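Local coordinates for protein D-threo-3-hydroxyaspartate dehydratase (Delftia, PDB 3WQC) that uses pyridoxal 5'-phosphate to catalyse the deamination of D-threo-3-hydroxyaspartate to oxaloacetate and ammonia, and also dehydrates D-serine, at residues B[54-60]-B[246-250]; B[162-167]-B[212-218]; B[176-182]-B[220-226]; B[366-372]-B[383-387]. One frame throughout, in Å; residues are numbered along the deposited sequence. Where two conformers were deposited one is given.

In the fold
Contacts 2 and 3 share one side of the fold: the strands of 176-182 and 220-226 lie side by side in the parallel sheet, and the helices that carry 162-167 and 212-218 pack outside it, so that Leu213 meets Val179. Contact 3 is buried and held by backbone hydrogen bonds and one histidine bond, contact 2 is only partly buried and almost wholly apolar. Contact 1, near the centre of the chain, is fully buried side-chain packing; both it and contact 3 touch the cofactor, at its phosphate and its ring respectively. Contact 4, an antiparallel hairpin of the second sheet, is partly exposed, mixes backbone and arginine bonds, and touches contact 1 where Ser57 bonds to Glu385.

Contact 1 (B[54-60]-B[246-250]); sequences TSKSVPV and GVYVF. With PLP (pyridoxal-5'-phosphate), chain J.
Thr54 and Val247 bring the two backbones closest, their CA atoms 5.5 Å apart, where the loop leading into helix 58-66 passes the 3-10 turn at 247-249. Within the first segment Ser55 OG accepts from Ser57 N, an ST turn just ahead of the helix. Thr54 turns both branches to the other segment. Thr54 OG1 lies 3.3 Å from Val247 N, at an angle too poor for a hydrogen bond; with OG1 beside the backbone N (chi1 -71°), Thr54 CG2 falls anti to it and reaches Phe250 CD2 at 3.9 Å. The turn belongs to the phosphate site of the TIM-barrel domain of this alanine racemase-like fold: Gly246 N gives PLP O1P a nearly straight bond of 2.6 Å (172°), and Val247 N donates to PLP O3P at 3.2 Å. Arg151, Tyr187, Thr228 and Arg244 also bind the cofactor. Farther from it the packing is apolar. Val60 splits its methyls, CG1 meeting Val249 CG2 at 3.7 Å and CG2 coming to the edge of the Phe250 ring near CZ, 4.1 Å away. Ser55 CB approaches Phe250 CZ at 4.0 Å, obliquely, and Val249 CG1 covers one face of the ring.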
loop_
_atom_site.group_PDB
_atom_site.type_symbol
_atom_site.label_atom_id
_atom_site.label_comp_id
_atom_site.label_asym_id
_atom_site.label_seq_id
_atom_site.Cartn_x
_atom_site.Cartn_y
_atom_site.Cartn_z
ATOM N N THR B 54 1.286 11.714 6.595
ATOM C CA THR B 54 1.361 10.473 7.392
ATOM C C THR B 54 -0.107 10.042 7.701
ATOM O O THR B 54 -0.331 8.783 7.666
ATOM C CB THR B 54 2.062 10.792 8.726
ATOM O OG1 THR B 54 3.451 11.031 8.374
ATOM C CG2 THR B 54 2.000 9.623 9.704
ATOM N N SER B 55 -1.048 10.954 8.035
ATOM C CA SER B 55 -2.387 10.491 8.458
ATOM C C SER B 55 -3.435 10.834 7.454
ATOM O O SER B 55 -4.454 10.131 7.343
ATOM C CB SER B 55 -2.787 11.205 9.806
ATOM O OG SER B 55 -3.141 12.590 9.585
ATOM N N LYS B 56 -3.262 11.955 6.715
ATOM C CA LYS B 56 -4.306 12.498 5.819
ATOM C C LYS B 56 -5.718 12.430 6.487
ATOM O O LYS B 56 -6.735 12.221 5.802
ATOM C CB LYS B 56 -4.360 11.782 4.425
ATOM C CG LYS B 56 -2.978 11.795 3.779
ATOM C CD LYS B 56 -3.119 11.296 2.319
ATOM C CE LYS B 56 -1.732 11.153 1.735
ATOM N NZ LYS B 56 -1.881 10.703 0.318
ATOM N N SER B 57 -5.757 12.833 7.788
ATOM C CA SER B 57 -6.992 12.706 8.521
ATOM C C SER B 57 -7.293 14.041 9.216
ATOM O O SER B 57 -6.472 14.516 9.969
ATOM C CB SER B 57 -6.862 11.546 9.509
ATOM O OG SER B 57 -8.151 11.365 10.184
ATOM N N VAL B 58 -8.480 14.583 8.961
ATOM C CA VAL B 58 -8.892 15.898 9.513
ATOM C C VAL B 58 -8.774 15.936 11.046
ATOM O O VAL B 58 -8.142 16.860 11.602
ATOM C CB VAL B 58 -10.257 16.318 8.981
ATOM C CG1 VAL B 58 -10.843 17.498 9.734
ATOM C CG2 VAL B 58 -10.121 16.640 7.488
ATOM N N PRO B 59 -9.313 14.927 11.759
ATOM C CA PRO B 59 -9.233 15.021 13.238
ATOM C C PRO B 59 -7.820 14.897 13.780
ATOM O O PRO B 59 -7.509 15.429 14.844
ATOM C CB PRO B 59 -10.104 13.837 13.775
ATOM C CG PRO B 59 -10.358 12.950 12.582
ATOM C CD PRO B 59 -10.235 13.829 11.329
ATOM N N VAL B 60 -6.938 14.207 13.044
ATOM C CA VAL B 60 -5.539 14.114 13.522
ATOM C C VAL B 60 -4.877 15.481 13.328
ATOM O O VAL B 60 -4.264 16.028 14.310
ATOM C CB VAL B 60 -4.717 13.080 12.760
ATOM C CG1 VAL B 60 -3.210 13.083 13.157
ATOM C CG2 VAL B 60 -5.320 11.657 12.986
ATOM N N GLY B 246 6.213 14.981 10.158
ATOM C CA GLY B 246 4.881 14.310 9.987
ATOM C C GLY B 246 4.802 12.980 10.717
ATOM O O GLY B 246 3.779 12.744 11.389
ATOM N N VAL B 247 5.756 12.065 10.528
ATOM C CA VAL B 247 5.542 10.667 11.005
ATOM C C VAL B 247 5.507 10.676 12.520
ATOM O O VAL B 247 4.911 9.749 13.100
ATOM C CB VAL B 247 6.590 9.684 10.464
ATOM C CG1 VAL B 247 8.012 9.933 11.054
ATOM C CG2 VAL B 247 6.092 8.246 10.645
ATOM N N TYR B 248 6.126 11.655 13.178
ATOM C CA TYR B 248 6.148 11.709 14.658
ATOM C C TYR B 248 4.756 11.587 15.276
ATOM O O TYR B 248 4.658 11.231 16.465
ATOM C CB TYR B 248 6.814 13.046 15.122
ATOM C CG TYR B 248 5.806 14.178 15.055
ATOM C CD1 TYR B 248 5.535 14.882 13.864
ATOM C CD2 TYR B 248 5.065 14.571 16.213
ATOM C CE1 TYR B 248 4.565 15.868 13.792
ATOM C CE2 TYR B 248 4.080 15.516 16.129
ATOM C CZ TYR B 248 3.858 16.222 14.973
ATOM O OH TYR B 248 2.902 17.205 14.904
ATOM N N VAL B 249 3.697 11.994 14.606
ATOM C CA VAL B 249 2.389 11.993 15.204
ATOM C C VAL B 249 2.056 10.585 15.713
ATOM O O VAL B 249 1.415 10.443 16.822
ATOM C CB VAL B 249 1.301 12.612 14.252
ATOM C CG1 VAL B 249 1.012 11.727 13.006
ATOM C CG2 VAL B 249 -0.023 12.894 14.995
ATOM N N PHE B 250 2.480 9.572 14.936
ATOM C CA PHE B 250 2.303 8.178 15.375
ATOM C C PHE B 250 3.561 7.462 15.767
ATOM O O PHE B 250 3.519 6.501 16.579
ATOM C CB PHE B 250 1.600 7.331 14.255
ATOM C CG PHE B 250 0.261 7.912 13.816
ATOM C CD1 PHE B 250 -0.659 8.520 14.745
ATOM C CD2 PHE B 250 -0.123 7.781 12.479
ATOM C CE1 PHE B 250 -1.920 9.006 14.310
ATOM C CE2 PHE B 250 -1.388 8.235 12.065
ATOM C CZ PHE B 250 -2.263 8.870 12.955
HETATM N N1 PLP J . 9.035 17.595 4.421
HETATM C C2 PLP J . 8.864 16.978 3.234
HETATM C C2A PLP J . 9.143 17.706 1.939
HETATM C C3 PLP J . 8.393 15.614 3.222
HETATM O O3 PLP J . 8.202 15.020 2.054
HETATM C C4 PLP J . 8.154 14.970 4.487
HETATM C C4A PLP J . 7.651 13.636 4.484
HETATM C C5 PLP J . 8.363 15.705 5.693
HETATM C C6 PLP J . 8.880 17.006 5.610
HETATM C C5A PLP J . 8.133 15.072 7.043
HETATM O O4P PLP J . 9.168 14.006 7.260
HETATM P P PLP J . 8.880 12.946 8.426
HETATM O O1P PLP J . 8.494 13.792 9.581
HETATM O O2P PLP J . 10.202 12.288 8.611
HETATM O O3P PLP J . 7.765 12.067 8.030
#

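Contact 2 (B[162-167]-B[212-218]); sequences LLAIGR and ALRAAGL
Two neighbouring outer helices of the TIM-barrel domain meet here, helix 159-171 through residues 162-167 and helix 192-215 through its C-terminal end, which closes in a Schellman motif. Gly217, with positive phi, is the C-prime residue: Leu218 N bonds to Leu213 O and Gly217 N to Arg214 O, and the reversal turns Leu218 back toward the first helix. Leu163 lies over Ala216, its CD2 3.6 Å from Ala216 CB, and its other methyl, CD1, comes to 4.2 Å from Leu213 CD2. Leu162 reaches across with CD1 to Ala212 CB at 4.1 Å, while Leu213 CD2 sits 3.6 Å from Leu162 O. Gly166 lets the chains come close: a CB on it would run into Leu213 CD2 and Leu218 CD1, which both occupy that side. Leu218 spreads its methyls over this part of the helix, CD2 standing 4.0 Å from Gly166 O. Leu213 rests on Val179 and Leu218 on Leu176 of strand 175-180, so the pair packs on the sheet. On the solvent side Arg167 runs extended from CG to NE, crossing Leu218 at about a right angle, and Leu163 CB lies over one face of its guanidinium, off centre. At the edge of that group one water accepts from Arg167 NE and donates to Ala216 O, 2.8 Å from each.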
loop_
_atom_site.group_PDB
_atom_site.type_symbol
_atom_site.label_atom_id
_atom_site.label_comp_id
_atom_site.label_asym_id
_atom_site.label_seq_id
_atom_site.Cartn_x
_atom_site.Cartn_y
_atom_site.Cartn_z
ATOM N N LEU B 162 20.279 29.219 -7.924
ATOM C CA LEU B 162 19.346 29.832 -6.906
ATOM C C LEU B 162 18.910 31.200 -7.416
ATOM O O LEU B 162 17.710 31.546 -7.358
ATOM C CB LEU B 162 20.000 30.088 -5.523
ATOM C CG LEU B 162 20.124 28.995 -4.633
ATOM C CD1 LEU B 162 20.941 29.474 -3.399
ATOM C CD2 LEU B 162 18.687 28.595 -4.149
ATOM N N LEU B 163 19.895 32.048 -7.813
ATOM C CA LEU B 163 19.501 33.397 -8.242
ATOM C C LEU B 163 18.631 33.361 -9.499
ATOM O O LEU B 163 17.750 34.213 -9.699
ATOM C CB LEU B 163 20.730 34.302 -8.434
ATOM C CG LEU B 163 21.274 34.890 -7.138
ATOM C CD1 LEU B 163 21.028 34.239 -5.823
ATOM C CD2 LEU B 163 22.572 35.635 -7.355
ATOM N N ALA B 164 19.033 32.456 -10.453
ATOM C CA ALA B 164 18.275 32.418 -11.700
ATOM C C ALA B 164 16.790 32.053 -11.439
ATOM O O ALA B 164 15.864 32.659 -11.964
ATOM C CB ALA B 164 18.884 31.350 -12.645
ATOM N N ILE B 165 16.587 31.084 -10.524
ATOM C CA ILE B 165 15.197 30.716 -10.189
ATOM C C ILE B 165 14.528 31.835 -9.394
ATOM O O ILE B 165 13.356 32.199 -9.703
ATOM C CB ILE B 165 15.231 29.416 -9.348
ATOM C CG1 ILE B 165 15.763 28.260 -10.214
ATOM C CG2 ILE B 165 13.829 29.100 -8.784
ATOM C CD1 ILE B 165 16.114 27.031 -9.334
ATOM N N GLY B 166 15.246 32.392 -8.384
ATOM C CA GLY B 166 14.610 33.453 -7.631
ATOM C C GLY B 166 14.252 34.688 -8.479
ATOM O O GLY B 166 13.169 35.254 -8.301
ATOM N N ARG B 167 15.147 35.101 -9.400
ATOM C CA ARG B 167 14.814 36.217 -10.308
ATOM C C ARG B 167 13.687 35.894 -11.223
ATOM O O ARG B 167 12.843 36.722 -11.512
ATOM C CB ARG B 167 16.088 36.640 -11.044
ATOM C CG ARG B 167 17.089 37.287 -10.126
ATOM C CD ARG B 167 18.423 37.477 -10.822
ATOM N NE ARG B 167 19.351 38.202 -9.938
ATOM C CZ ARG B 167 20.677 38.085 -10.060
ATOM N NH1 ARG B 167 21.205 37.175 -10.918
ATOM N NH2 ARG B 167 21.470 38.768 -9.252
ATOM N N ALA B 212 21.982 33.648 0.488
ATOM C CA ALA B 212 22.459 33.949 -0.905
ATOM C C ALA B 212 21.347 34.724 -1.649
ATOM O O ALA B 212 21.630 35.729 -2.311
ATOM C CB ALA B 212 22.838 32.661 -1.626
ATOM N N LEU B 213 20.083 34.250 -1.564
ATOM C CA LEU B 213 19.006 34.974 -2.242
ATOM C C LEU B 213 18.936 36.431 -1.710
ATOM O O LEU B 213 18.797 37.376 -2.478
ATOM C CB LEU B 213 17.669 34.252 -1.968
ATOM C CG LEU B 213 17.525 32.920 -2.735
ATOM C CD1 LEU B 213 16.331 32.179 -2.054
ATOM C CD2 LEU B 213 17.236 33.167 -4.233
ATOM N N ARG B 214 18.957 36.559 -0.368
ATOM C CA ARG B 214 18.790 37.926 0.208
ATOM C C ARG B 214 20.019 38.800 -0.136
ATOM O O ARG B 214 19.872 39.995 -0.364
ATOM C CB ARG B 214 18.700 37.785 1.738
ATOM C CG ARG B 214 17.371 37.067 2.137
ATOM C CD ARG B 214 17.481 36.926 3.750
ATOM N NE ARG B 214 16.541 36.113 4.279
ATOM C CZ ARG B 214 16.737 35.224 5.196
ATOM N NH1 ARG B 214 17.921 35.072 5.897
ATOM N NH2 ARG B 214 15.723 34.494 5.467
ATOM N N ALA B 215 21.211 38.185 -0.250
ATOM C CA ALA B 215 22.430 38.964 -0.640
ATOM C C ALA B 215 22.262 39.521 -2.091
ATOM O O ALA B 215 22.814 40.575 -2.393
ATOM C CB ALA B 215 23.688 38.090 -0.523
ATOM N N ALA B 216 21.464 38.873 -2.928
ATOM C CA ALA B 216 21.143 39.316 -4.299
ATOM C C ALA B 216 19.966 40.259 -4.334
ATOM O O ALA B 216 19.453 40.587 -5.429
ATOM C CB ALA B 216 20.923 38.059 -5.208
ATOM N N GLY B 217 19.432 40.677 -3.174
ATOM C CA GLY B 217 18.276 41.618 -3.165
ATOM C C GLY B 217 16.934 40.969 -3.310
ATOM O O GLY B 217 15.955 41.678 -3.500
ATOM N N LEU B 218 16.902 39.619 -3.208
ATOM C CA LEU B 218 15.611 38.901 -3.429
ATOM C C LEU B 218 14.982 38.605 -2.068
ATOM O O LEU B 218 15.728 38.352 -1.106
ATOM C CB LEU B 218 15.879 37.543 -4.152
ATOM C CG LEU B 218 16.378 37.752 -5.599
ATOM C CD1 LEU B 218 16.977 36.458 -6.058
ATOM C CD2 LEU B 218 15.171 38.164 -6.461
HETATM O O HOH W 1 18.384 39.943 -7.933
#

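Contact 3 (B[176-182]-B[220-226]); sequences LGGVLTH and CPVVSVG. With PLP (pyridoxal-5'-phosphate), chain J.
His182 ND1 donates to Gly226 O at 2.8 Å, nearly straight at 171°; the oxygen lies in the imidazole plane and offers a lone pair in its own carbonyl plane. This bond fixes the rotation of the ring, which lies with one face under the pyridine of the cofactor, PLP C3 standing 3.8 Å above the ring plane and over its centre. With CG anti to the backbone N (chi1 171°), the ring is carried out from the chain to the cofactor. A leucine in its place would probably leave Gly226 O without its side-chain donor and the cofactor without the flat surface against its ring. Behind this, a parallel ladder runs back through the strands: Val222 N to Gly177 O, Val179 N to Val222 O at 2.9 Å, Ser224 N to Val179 O, and Thr181 N to Ser224 O at 2.9 Å, with a weak last rung from Gly226 N to Thr181 O. Gly178, paired with Val222, lies so close that a CB there would clash with Val222 O. Side-chain packing flanks the ladder. Cys220 SG touches Val179 CG1 at 3.7 Å, Val179 CG2 meets Val223 CG2 at 4.1 Å, and Thr181 CG2 lies 3.9 Å from Val225 CG1. Thr181 OG1 bonds outward to Ile145 O, and Ser224 OG bonds to Glu242 OE1 and Arg244 NH1. The two barrel strands, 29° apart in direction, are linked by helix 192-215 as a beta-alpha-beta crossover; that helix covers Val179 and Val223, while strands 140-146 and 242-243 flank 176-180 and 222-225 on their other edges.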
loop_
_atom_site.group_PDB
_atom_site.type_symbol
_atom_site.label_atom_id
_atom_site.label_comp_id
_atom_site.label_asym_id
_atom_site.label_seq_id
_atom_site.Cartn_x
_atom_site.Cartn_y
_atom_site.Cartn_z
ATOM N N LEU B 176 8.185 35.292 -4.203
ATOM C CA LEU B 176 9.218 34.345 -3.792
ATOM C C LEU B 176 9.167 34.347 -2.256
ATOM O O LEU B 176 9.539 35.320 -1.550
ATOM C CB LEU B 176 10.574 34.857 -4.285
ATOM C CG LEU B 176 11.755 34.048 -3.833
ATOM C CD1 LEU B 176 11.752 32.619 -4.033
ATOM C CD2 LEU B 176 13.123 34.594 -4.339
ATOM N N GLY B 177 8.613 33.289 -1.673
ATOM C CA GLY B 177 8.197 33.323 -0.295
ATOM C C GLY B 177 9.182 32.701 0.666
ATOM O O GLY B 177 9.039 32.839 1.909
ATOM N N GLY B 178 10.195 31.963 0.165
ATOM C CA GLY B 178 11.050 31.262 1.102
ATOM C C GLY B 178 11.839 30.179 0.406
ATOM O O GLY B 178 11.767 29.981 -0.812
ATOM N N VAL B 179 12.596 29.432 1.247
ATOM C CA VAL B 179 13.315 28.229 0.835
ATOM C C VAL B 179 12.931 27.109 1.784
ATOM O O VAL B 179 12.579 27.344 2.967
ATOM C CB VAL B 179 14.868 28.379 0.875
ATOM C CG1 VAL B 179 15.281 29.268 -0.306
ATOM C CG2 VAL B 179 15.379 29.009 2.201
ATOM N N LEU B 180 12.999 25.851 1.310
ATOM C CA LEU B 180 12.736 24.745 2.200
ATOM C C LEU B 180 13.700 23.606 1.855
ATOM O O LEU B 180 14.142 23.493 0.677
ATOM C CB LEU B 180 11.270 24.219 2.127
ATOM C CG LEU B 180 10.881 23.413 0.872
ATOM C CD1 LEU B 180 9.570 22.623 1.158
ATOM C CD2 LEU B 180 10.684 24.287 -0.397
ATOM N N THR B 181 13.936 22.709 2.824
ATOM C CA THR B 181 14.746 21.545 2.562
ATOM C C THR B 181 14.173 20.406 3.409
ATOM O O THR B 181 13.553 20.696 4.477
ATOM C CB THR B 181 16.263 21.759 2.905
ATOM O OG1 THR B 181 16.967 20.626 2.348
ATOM C CG2 THR B 181 16.498 21.862 4.376
ATOM N N HIS B 182 14.381 19.156 2.959
ATOM C CA HIS B 182 14.021 17.995 3.742
ATOM C C HIS B 182 15.170 17.088 3.781
ATOM O O HIS B 182 15.576 16.496 2.706
ATOM C CB HIS B 182 12.843 17.319 3.002
ATOM C CG HIS B 182 12.448 15.962 3.524
ATOM N ND1 HIS B 182 11.994 15.703 4.838
ATOM C CD2 HIS B 182 12.439 14.716 2.854
ATOM C CE1 HIS B 182 11.666 14.340 4.899
ATOM N NE2 HIS B 182 11.968 13.768 3.760
ATOM N N CYS B 220 13.285 36.502 0.858
ATOM C CA CYS B 220 13.281 35.064 1.261
ATOM C C CYS B 220 12.850 35.005 2.716
ATOM O O CYS B 220 13.657 34.634 3.549
ATOM C CB CYS B 220 14.645 34.398 0.982
ATOM S SG CYS B 220 14.491 32.590 1.183
ATOM N N PRO B 221 11.535 35.320 3.005
ATOM C CA PRO B 221 11.240 35.491 4.450
ATOM C C PRO B 221 11.154 34.160 5.219
ATOM O O PRO B 221 11.304 34.175 6.451
ATOM C CB PRO B 221 9.939 36.267 4.433
ATOM C CG PRO B 221 9.365 36.032 3.066
ATOM C CD PRO B 221 10.503 35.890 2.110
ATOM N N VAL B 222 10.769 33.068 4.559
ATOM C CA VAL B 222 10.626 31.804 5.282
ATOM C C VAL B 222 11.823 30.909 4.998
ATOM O O VAL B 222 12.325 30.779 3.853
ATOM C CB VAL B 222 9.341 31.040 4.832
ATOM C CG1 VAL B 222 9.372 29.563 5.340
ATOM C CG2 VAL B 222 8.121 31.835 5.263
ATOM N N VAL B 223 12.310 30.268 6.054
ATOM C CA VAL B 223 13.351 29.209 5.967
ATOM C C VAL B 223 12.689 28.029 6.632
ATOM O O VAL B 223 12.479 28.036 7.861
ATOM C CB VAL B 223 14.680 29.576 6.594
ATOM C CG1 VAL B 223 15.685 28.435 6.580
ATOM C CG2 VAL B 223 15.209 30.822 5.898
ATOM N N SER B 224 12.425 26.921 5.907
ATOM C CA SER B 224 11.639 25.752 6.418
ATOM C C SER B 224 12.513 24.544 6.288
ATOM O O SER B 224 12.982 24.195 5.150
ATOM C CB SER B 224 10.396 25.697 5.532
ATOM O OG SER B 224 9.588 24.593 5.936
ATOM N N VAL B 225 12.710 23.803 7.378
ATOM C CA VAL B 225 13.501 22.544 7.337
ATOM C C VAL B 225 12.678 21.410 7.881
ATOM O O VAL B 225 11.685 21.674 8.568
ATOM C CB VAL B 225 14.849 22.639 8.148
ATOM C CG1 VAL B 225 15.647 23.876 7.657
ATOM C CG2 VAL B 225 14.557 22.790 9.665
ATOM N N GLY B 226 13.126 20.184 7.672
ATOM C CA GLY B 226 12.699 19.117 8.609
ATOM C C GLY B 226 12.509 17.751 8.038
ATOM O O GLY B 226 12.077 17.585 6.918
HETATM N N1 PLP J . 9.035 17.595 4.421
HETATM C C2 PLP J . 8.864 16.978 3.234
HETATM C C2A PLP J . 9.143 17.706 1.939
HETATM C C3 PLP J . 8.393 15.614 3.222
HETATM O O3 PLP J . 8.202 15.020 2.054
HETATM C C4 PLP J . 8.154 14.970 4.487
HETATM C C4A PLP J . 7.651 13.636 4.484
HETATM C C5 PLP J . 8.363 15.705 5.693
HETATM C C6 PLP J . 8.880 17.006 5.610
HETATM C C5A PLP J . 8.133 15.072 7.043
HETATM O O4P PLP J . 9.168 14.006 7.260
HETATM P P PLP J . 8.880 12.946 8.426
HETATM O O1P PLP J . 8.494 13.792 9.581
HETATM O O2P PLP J . 10.202 12.288 8.611
HETATM O O3P PLP J . 7.765 12.067 8.030
#

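Contact 4 (B[366-372]-B[383-387]); sequences GAQFPAY and TWERL
Tyr372 and Trp384 form an antiparallel hydrogen-bonded pair, Tyr372 N to Trp384 O and Trp384 N to Tyr372 O both at 2.8 Å, and Arg386 N continues the ladder to Pro370 O at 3.0 Å. Ala371 and Glu385 make the non-hydrogen-bonded pair between them. The chain enters this hairpin from a type I turn, Gly366 to Phe369. The main side-chain bond is Arg386 NH2 to Tyr372 OH, 3.0 Å, with the hydroxyl in the guanidinium plane and the phenol ring turned 55° from that plane. Arg386 NH2 also makes a weak bond to Thr54 O. With CG between the backbone N and the carbonyl carbon (chi1 60°) and a bend at chi3 (-76°), the Arg386 chain folds over the turn and lays one guanidinium face against the Gly366-Ala367 backbone, Gly366 O and Ala367 CA standing 3.2 and 3.4 Å above it, both toward its edge. A leucine here would probably leave Tyr372 OH and Thr54 O without this donor and open a gap over the turn. Two waters lie between the turn and Leu387 O, near Ala367 O and Phe369 O. Carbon contacts are close: Ala371 CB presses on Thr383 CG2 at 3.5 Å, tighter than usual, and Tyr372 CE2 lies 3.6 Å from Arg386 CD. The hairpin belongs to the mixed sheet of the second domain, where strand 371-375 runs parallel to strand 22-26, whose Ala23 and Ile25 pack on Tyr372. Trp384 rests on Pro59 and Val60 of helix 58-66, the Tyr372 ring meets Phe250 edge-to-face, and Phe369 meets Trp390 of the second subunit.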
loop_
_atom_site.group_PDB
_atom_site.type_symbol
_atom_site.label_atom_id
_atom_site.label_comp_id
_atom_site.label_asym_id
_atom_site.label_seq_id
_atom_site.Cartn_x
_atom_site.Cartn_y
_atom_site.Cartn_z
ATOM N N GLY B 366 -0.757 3.375 7.170
ATOM C CA GLY B 366 -2.018 4.120 7.292
ATOM C C GLY B 366 -2.736 4.209 5.932
ATOM O O GLY B 366 -3.981 4.175 5.856
ATOM N N ALA B 367 -1.962 4.317 4.839
ATOM C CA ALA B 367 -2.553 4.545 3.525
ATOM C C ALA B 367 -3.366 3.313 3.038
ATOM O O ALA B 367 -4.135 3.388 2.073
ATOM C CB ALA B 367 -1.446 4.844 2.503
ATOM N N GLN B 368 -3.144 2.158 3.676
ATOM C CA GLN B 368 -3.906 0.949 3.314
ATOM C C GLN B 368 -5.339 0.955 3.839
ATOM O O GLN B 368 -6.147 0.090 3.441
ATOM C CB GLN B 368 -3.169 -0.277 3.846
ATOM C CG GLN B 368 -1.751 -0.422 3.267
ATOM C CD GLN B 368 -1.754 -0.496 1.727
ATOM O OE1 GLN B 368 -1.557 0.546 1.010
ATOM N NE2 GLN B 368 -2.000 -1.710 1.194
ATOM N N PHE B 369 -5.681 1.915 4.686
ATOM C CA PHE B 369 -7.017 1.919 5.325
ATOM C C PHE B 369 -7.848 3.124 4.910
ATOM O O PHE B 369 -7.347 4.247 4.918
ATOM C CB PHE B 369 -6.877 1.941 6.848
ATOM C CG PHE B 369 -6.263 0.678 7.360
ATOM C CD1 PHE B 369 -4.869 0.505 7.389
ATOM C CD2 PHE B 369 -7.082 -0.374 7.814
ATOM C CE1 PHE B 369 -4.291 -0.712 7.821
ATOM C CE2 PHE B 369 -6.527 -1.594 8.235
ATOM C CZ PHE B 369 -5.121 -1.768 8.259
ATOM N N PRO B 370 -9.163 2.911 4.692
ATOM C CA PRO B 370 -10.060 4.039 4.449
ATOM C C PRO B 370 -10.163 4.926 5.698
ATOM O O PRO B 370 -10.517 6.099 5.543
ATOM C CB PRO B 370 -11.421 3.383 4.172
ATOM C CG PRO B 370 -11.064 1.995 3.641
ATOM C CD PRO B 370 -9.804 1.582 4.370
ATOM N N ALA B 371 -9.921 4.409 6.894
ATOM C CA ALA B 371 -10.181 5.178 8.102
ATOM C C ALA B 371 -9.371 4.534 9.199
ATOM O O ALA B 371 -9.062 3.310 9.155
ATOM C CB ALA B 371 -11.684 5.184 8.538
ATOM N N TYR B 372 -9.121 5.314 10.243
ATOM C CA TYR B 372 -8.532 4.810 11.484
ATOM C C TYR B 372 -9.676 4.581 12.491
ATOM O O TYR B 372 -10.745 5.152 12.392
ATOM C CB TYR B 372 -7.623 5.883 12.120
ATOM C CG TYR B 372 -6.449 6.227 11.248
ATOM C CD1 TYR B 372 -5.296 5.420 11.226
ATOM C CD2 TYR B 372 -6.453 7.377 10.448
ATOM C CE1 TYR B 372 -4.164 5.717 10.441
ATOM C CE2 TYR B 372 -5.343 7.725 9.652
ATOM C CZ TYR B 372 -4.244 6.907 9.644
ATOM O OH TYR B 372 -3.111 7.221 8.913
ATOM N N THR B 383 -14.582 6.203 14.314
ATOM C CA THR B 383 -13.983 6.033 12.994
ATOM C C THR B 383 -13.512 7.419 12.523
ATOM O O THR B 383 -14.318 8.385 12.485
ATOM C CB THR B 383 -15.101 5.560 12.024
ATOM O OG1 THR B 383 -15.547 4.261 12.438
ATOM C CG2 THR B 383 -14.534 5.442 10.532
ATOM N N TRP B 384 -12.222 7.524 12.155
ATOM C CA TRP B 384 -11.627 8.765 11.647
ATOM C C TRP B 384 -11.199 8.533 10.232
ATOM O O TRP B 384 -10.191 7.844 9.973
ATOM C CB TRP B 384 -10.431 9.158 12.476
ATOM C CG TRP B 384 -10.785 9.749 13.824
ATOM C CD1 TRP B 384 -12.053 9.830 14.442
ATOM C CD2 TRP B 384 -9.849 10.413 14.721
ATOM N NE1 TRP B 384 -11.983 10.506 15.643
ATOM C CE2 TRP B 384 -10.645 10.880 15.877
ATOM C CE3 TRP B 384 -8.442 10.684 14.668
ATOM C CZ2 TRP B 384 -10.070 11.619 16.915
ATOM C CZ3 TRP B 384 -7.857 11.395 15.755
ATOM C CH2 TRP B 384 -8.684 11.835 16.866
ATOM N N GLU B 385 -11.975 9.054 9.269
ATOM C CA GLU B 385 -11.676 8.827 7.842
ATOM C C GLU B 385 -10.320 9.442 7.469
ATOM O O GLU B 385 -9.881 10.441 8.087
ATOM C CB GLU B 385 -12.782 9.464 7.005
ATOM C CG GLU B 385 -14.105 8.665 7.124
ATOM C CD GLU B 385 -15.133 9.169 6.147
ATOM O OE1 GLU B 385 -14.811 10.052 5.305
ATOM O OE2 GLU B 385 -16.287 8.673 6.225
ATOM N N ARG B 386 -9.712 8.883 6.448
ATOM C CA ARG B 386 -8.510 9.514 5.882
ATOM C C ARG B 386 -8.604 9.434 4.384
ATOM O O ARG B 386 -9.406 8.661 3.806
ATOM C CB ARG B 386 -7.219 8.866 6.413
ATOM C CG ARG B 386 -7.117 7.391 6.090
ATOM C CD ARG B 386 -5.618 6.972 6.176
ATOM N NE ARG B 386 -4.945 7.466 4.972
ATOM C CZ ARG B 386 -3.610 7.666 4.899
ATOM N NH1 ARG B 386 -3.023 7.965 3.724
ATOM N NH2 ARG B 386 -2.825 7.643 6.007
ATOM N N LEU B 387 -7.744 10.194 3.687
ATOM C CA LEU B 387 -7.836 10.315 2.210
ATOM C C LEU B 387 -7.015 9.200 1.525
ATOM O O LEU B 387 -5.911 8.839 1.980
ATOM C CB LEU B 387 -7.173 11.649 1.873
ATOM C CG LEU B 387 -7.356 12.128 0.464
ATOM C CD1 LEU B 387 -8.875 12.321 0.311
ATOM C CD2 LEU B 387 -6.686 13.543 0.518
HETATM O O HOH W 2 -4.991 6.019 1.774
HETATM O O HOH W 3 -7.107 5.958 2.906
#